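Local coordinates for ORC2 (Aeropyrum pernix, PDB 1W5T), which binds DNA and ATP and takes part in regulating DNA replication, pairing an AAA+ ATPase domain with a C-terminal winged-helix domain, at residues L303-I317 and Y355-V368. Sequence-based numbering, arbitrary orientation.
Sequences LEALSIHELIILRLI and YHIYLKHLTSLGLV
Leu303 meets Leu367 through one methyl, CD2, which lies 4.2 Å from Leu367 CD1; the Leu303 side chain also packs on Leu395 and Ile402 of helix 392-408. Leu306 divides its two methyls. CD1 comes tip to tip with Leu365, 3.5 Å from that residue's CD1, and also touches the edge of the His361 ring, whereas CD2 turns to Leu362 and Leu367. Ser307 occupies the N-cap of helix 308-317, its OG weakly accepting from His309 N, and the same oxygen lies close to the hydroxyl end of Tyr358. That ring is bordered by His309 CB, 3.5 Å from Tyr358 CE1, while His309 ND1 is hydrogen-bonded to Tyr337.

The Glu310 side chain crosses Tyr358 with its carboxylate inclined, not perpendicular, to the ring: CD lies 3.4 Å from Tyr358 CD2, and the backbone N over one ring face. A bend at chi2 carries the carboxylate on to His361, whose ND1 donates to Glu310 OE2 at 3.3 Å. The N-H...O angle of 152° and an acceptor only 10° out of the imidazole plane support this bond, on the syn side of OE2. Ile313 is a knob among Tyr355, Tyr358, Leu359 and Leu362: CD1 enters between the tyrosines, and CG2 rests 3.8 Å from Leu362 CD1. Leu314 touches Leu362, Leu367 and Val368, and Ile317 CD1 closes the row against Leu359 and Val368.

Helices 308-317 and 355-364, parts of the first and third (usually recognition) helices of the winged helix, cross at -66° with axes 9.6 Å apart; a Schellman motif at Gly366 turns the chain into strand 368-372. The joint is mostly aliphatic and aromatic core, with one His-carboxylate bond that joins a buried Glu310 to the partly exposed His361; the carboxylate would probably favour a protonated His361.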
# COMPACT_ATOMS: atom_id res chain seq x y z
N LEU A 303 15.72 0.31 -5.08
CA LEU A 303 17.10 0.78 -5.18
C LEU A 303 17.82 0.28 -6.42
O LEU A 303 18.48 1.06 -7.10
CB LEU A 303 17.90 0.45 -3.93
CG LEU A 303 17.33 0.99 -2.63
CD1 LEU A 303 18.17 0.53 -1.44
CD2 LEU A 303 17.12 2.52 -2.65
N GLU A 304 17.65 -1.03 -6.70
CA GLU A 304 18.18 -1.71 -7.87
C GLU A 304 17.75 -1.05 -9.17
O GLU A 304 18.45 -1.14 -10.17
CB GLU A 304 17.71 -3.17 -7.88
CG GLU A 304 18.28 -4.04 -6.76
CD GLU A 304 18.00 -5.54 -6.89
OE1 GLU A 304 16.88 -5.98 -7.32
OE2 GLU A 304 18.92 -6.31 -6.54
N ALA A 305 16.58 -0.41 -9.16
CA ALA A 305 16.09 0.34 -10.31
C ALA A 305 16.82 1.66 -10.50
O ALA A 305 16.72 2.29 -11.54
CB ALA A 305 14.60 0.60 -10.18
N LEU A 306 17.55 2.09 -9.49
CA LEU A 306 18.24 3.38 -9.56
C LEU A 306 19.60 3.24 -10.25
O LEU A 306 20.27 2.25 -10.04
CB LEU A 306 18.43 3.91 -8.13
CG LEU A 306 17.48 4.96 -7.59
CD1 LEU A 306 16.03 4.83 -8.21
CD2 LEU A 306 17.51 5.03 -6.03
N SER A 307 19.99 4.23 -11.03
CA SER A 307 21.35 4.37 -11.55
C SER A 307 22.44 4.60 -10.46
O SER A 307 22.17 5.12 -9.39
CB SER A 307 21.37 5.49 -12.58
OG SER A 307 21.81 6.73 -12.04
N ILE A 308 23.65 4.18 -10.77
CA ILE A 308 24.81 4.23 -9.86
C ILE A 308 24.94 5.61 -9.24
O ILE A 308 25.29 5.77 -8.09
CB ILE A 308 26.11 3.92 -10.67
CG1 ILE A 308 26.08 2.52 -11.26
CG2 ILE A 308 27.34 4.06 -9.81
CD1 ILE A 308 27.17 2.28 -12.30
N HIS A 309 24.61 6.60 -10.05
CA HIS A 309 24.86 7.97 -9.69
C HIS A 309 23.88 8.51 -8.69
O HIS A 309 24.29 9.18 -7.75
CB HIS A 309 25.05 8.80 -10.95
CG HIS A 309 26.45 8.74 -11.46
ND1 HIS A 309 27.44 9.60 -11.01
CD2 HIS A 309 27.07 7.84 -12.27
CE1 HIS A 309 28.59 9.26 -11.57
NE2 HIS A 309 28.39 8.21 -12.33
N GLU A 310 22.61 8.14 -8.85
CA GLU A 310 21.61 8.35 -7.81
C GLU A 310 22.00 7.64 -6.52
O GLU A 310 21.88 8.20 -5.45
CB GLU A 310 20.22 7.88 -8.24
CG GLU A 310 20.03 7.84 -9.74
CD GLU A 310 18.61 8.12 -10.16
OE1 GLU A 310 18.18 7.48 -11.12
OE2 GLU A 310 17.95 8.98 -9.56
N LEU A 311 22.48 6.41 -6.65
CA LEU A 311 22.86 5.58 -5.52
C LEU A 311 24.03 6.20 -4.74
O LEU A 311 24.06 6.16 -3.51
CB LEU A 311 23.22 4.18 -6.04
CG LEU A 311 22.30 2.95 -6.05
CD1 LEU A 311 20.86 3.25 -5.75
CD2 LEU A 311 22.42 2.15 -7.36
N ILE A 312 25.00 6.76 -5.46
CA ILE A 312 26.10 7.49 -4.82
C ILE A 312 25.60 8.72 -4.00
O ILE A 312 26.08 8.97 -2.90
CB ILE A 312 27.20 7.89 -5.87
CG1 ILE A 312 27.96 6.66 -6.33
CG2 ILE A 312 28.22 8.83 -5.26
CD1 ILE A 312 28.34 6.74 -7.78
N ILE A 313 24.66 9.45 -4.54
CA ILE A 313 24.08 10.61 -3.89
C ILE A 313 23.22 10.23 -2.69
O ILE A 313 23.33 10.86 -1.60
CB ILE A 313 23.28 11.45 -4.90
CG1 ILE A 313 24.20 11.86 -6.06
CG2 ILE A 313 22.66 12.65 -4.19
CD1 ILE A 313 23.45 12.33 -7.37
N LEU A 314 22.40 9.20 -2.87
CA LEU A 314 21.65 8.63 -1.76
C LEU A 314 22.57 8.23 -0.58
O LEU A 314 22.30 8.56 0.58
CB LEU A 314 20.78 7.45 -2.21
CG LEU A 314 19.82 6.87 -1.15
CD1 LEU A 314 18.97 7.98 -0.55
CD2 LEU A 314 18.90 5.77 -1.74
N ARG A 315 23.64 7.53 -0.90
CA ARG A 315 24.62 7.12 0.09
C ARG A 315 25.18 8.32 0.86
O ARG A 315 25.25 8.29 2.09
CB ARG A 315 25.76 6.34 -0.57
CG ARG A 315 26.54 5.52 0.44
CD ARG A 315 28.02 5.63 0.31
NE ARG A 315 28.69 4.46 0.89
CZ ARG A 315 29.36 4.47 2.05
NH1 ARG A 315 29.94 3.37 2.48
NH2 ARG A 315 29.46 5.58 2.78
N LEU A 316 25.52 9.37 0.14
CA LEU A 316 26.15 10.51 0.76
C LEU A 316 25.19 11.24 1.69
O LEU A 316 25.56 11.64 2.79
CB LEU A 316 26.70 11.46 -0.31
CG LEU A 316 27.94 11.03 -1.09
CD1 LEU A 316 27.99 11.86 -2.35
CD2 LEU A 316 29.25 11.17 -0.29
N ILE A 317 23.94 11.39 1.24
CA ILE A 317 22.89 11.98 2.05
C ILE A 317 22.66 11.12 3.28
O ILE A 317 22.51 11.65 4.37
CB ILE A 317 21.62 12.14 1.22
CG1 ILE A 317 21.82 13.26 0.18
CG2 ILE A 317 20.40 12.39 2.10
CD1 ILE A 317 20.58 13.66 -0.65
N TYR A 355 22.83 15.98 -12.51
CA TYR A 355 22.88 15.91 -11.05
C TYR A 355 21.58 16.27 -10.36
O TYR A 355 21.17 15.60 -9.41
CB TYR A 355 23.99 16.82 -10.54
CG TYR A 355 24.09 16.98 -9.04
CD1 TYR A 355 24.53 15.92 -8.25
CD2 TYR A 355 23.78 18.18 -8.42
CE1 TYR A 355 24.66 16.06 -6.87
CE2 TYR A 355 23.91 18.32 -7.04
CZ TYR A 355 24.35 17.24 -6.28
OH TYR A 355 24.47 17.32 -4.91
N HIS A 356 20.99 17.37 -10.83
CA HIS A 356 19.75 17.95 -10.31
C HIS A 356 18.54 17.09 -10.61
O HIS A 356 17.61 17.07 -9.83
CB HIS A 356 19.54 19.37 -10.89
CG HIS A 356 20.55 20.37 -10.40
ND1 HIS A 356 20.74 21.60 -11.01
CD2 HIS A 356 21.42 20.32 -9.36
CE1 HIS A 356 21.69 22.26 -10.36
NE2 HIS A 356 22.12 21.51 -9.36
N ILE A 357 18.54 16.44 -11.77
CA ILE A 357 17.52 15.47 -12.14
C ILE A 357 17.55 14.30 -11.12
O ILE A 357 16.52 13.92 -10.56
CB ILE A 357 17.73 15.02 -13.62
CG1 ILE A 357 17.03 16.00 -14.58
CG2 ILE A 357 17.21 13.63 -13.88
CD1 ILE A 357 17.83 16.32 -15.88
N TYR A 358 18.75 13.76 -10.87
CA TYR A 358 18.99 12.73 -9.86
C TYR A 358 18.48 13.08 -8.46
O TYR A 358 17.84 12.23 -7.82
CB TYR A 358 20.46 12.40 -9.79
CG TYR A 358 20.96 11.60 -10.97
CD1 TYR A 358 22.28 11.72 -11.42
CD2 TYR A 358 20.11 10.73 -11.63
CE1 TYR A 358 22.75 10.96 -12.50
CE2 TYR A 358 20.55 9.97 -12.70
CZ TYR A 358 21.87 10.09 -13.13
OH TYR A 358 22.26 9.32 -14.20
N LEU A 359 18.75 14.31 -7.99
CA LEU A 359 18.31 14.76 -6.67
C LEU A 359 16.80 14.85 -6.59
O LEU A 359 16.19 14.42 -5.60
CB LEU A 359 18.91 16.11 -6.30
CG LEU A 359 20.18 16.09 -5.46
CD1 LEU A 359 20.84 17.42 -5.50
CD2 LEU A 359 19.90 15.65 -4.04
N LYS A 360 16.22 15.45 -7.63
CA LYS A 360 14.77 15.50 -7.78
C LYS A 360 14.12 14.12 -7.68
O LYS A 360 13.22 13.93 -6.89
CB LYS A 360 14.37 16.14 -9.11
CG LYS A 360 13.10 16.96 -8.94
CD LYS A 360 13.31 18.20 -8.03
CE LYS A 360 12.28 19.33 -8.38
NZ LYS A 360 11.29 18.83 -9.41
N HIS A 361 14.62 13.18 -8.48
CA HIS A 361 14.07 11.84 -8.49
C HIS A 361 14.10 11.16 -7.13
O HIS A 361 13.12 10.52 -6.74
CB HIS A 361 14.77 10.99 -9.52
CG HIS A 361 14.07 9.71 -9.78
ND1 HIS A 361 14.71 8.48 -9.69
CD2 HIS A 361 12.78 9.45 -10.06
CE1 HIS A 361 13.83 7.53 -9.92
NE2 HIS A 361 12.65 8.08 -10.16
N LEU A 362 15.22 11.30 -6.41
CA LEU A 362 15.36 10.77 -5.06
C LEU A 362 14.29 11.37 -4.19
O LEU A 362 13.69 10.67 -3.39
CB LEU A 362 16.75 11.07 -4.42
CG LEU A 362 17.97 10.28 -4.95
CD1 LEU A 362 19.34 10.83 -4.50
CD2 LEU A 362 17.89 8.76 -4.74
N THR A 363 14.03 12.66 -4.37
CA THR A 363 13.03 13.34 -3.58
C THR A 363 11.63 12.79 -3.86
O THR A 363 10.86 12.51 -2.93
CB THR A 363 13.09 14.87 -3.84
OG1 THR A 363 14.19 15.42 -3.11
CG2 THR A 363 11.88 15.57 -3.23
N SER A 364 11.32 12.63 -5.13
CA SER A 364 10.00 12.16 -5.54
C SER A 364 9.77 10.71 -5.14
O SER A 364 8.62 10.27 -5.05
CB SER A 364 9.79 12.34 -7.03
OG SER A 364 10.53 11.41 -7.73
N LEU A 365 10.86 9.98 -4.86
CA LEU A 365 10.72 8.59 -4.44
C LEU A 365 10.53 8.55 -2.94
O LEU A 365 10.43 7.47 -2.36
CB LEU A 365 11.92 7.71 -4.83
CG LEU A 365 12.09 7.20 -6.28
CD1 LEU A 365 13.52 6.67 -6.52
CD2 LEU A 365 11.06 6.12 -6.67
N GLY A 366 10.51 9.74 -2.33
CA GLY A 366 10.36 9.89 -0.90
C GLY A 366 11.56 9.46 -0.08
O GLY A 366 11.46 9.31 1.13
N LEU A 367 12.69 9.23 -0.74
CA LEU A 367 13.88 8.75 -0.05
C LEU A 367 14.60 9.87 0.69
O LEU A 367 15.26 9.64 1.69
CB LEU A 367 14.87 8.08 -1.02
CG LEU A 367 14.43 6.73 -1.56
CD1 LEU A 367 15.34 6.27 -2.69
CD2 LEU A 367 14.38 5.71 -0.41
N VAL A 368 14.46 11.09 0.18
CA VAL A 368 15.14 12.23 0.73
C VAL A 368 14.17 13.40 0.81
O VAL A 368 13.38 13.60 -0.11
CB VAL A 368 16.48 12.58 -0.05
CG1 VAL A 368 17.10 11.37 -0.68
CG2 VAL A 368 16.31 13.66 -1.09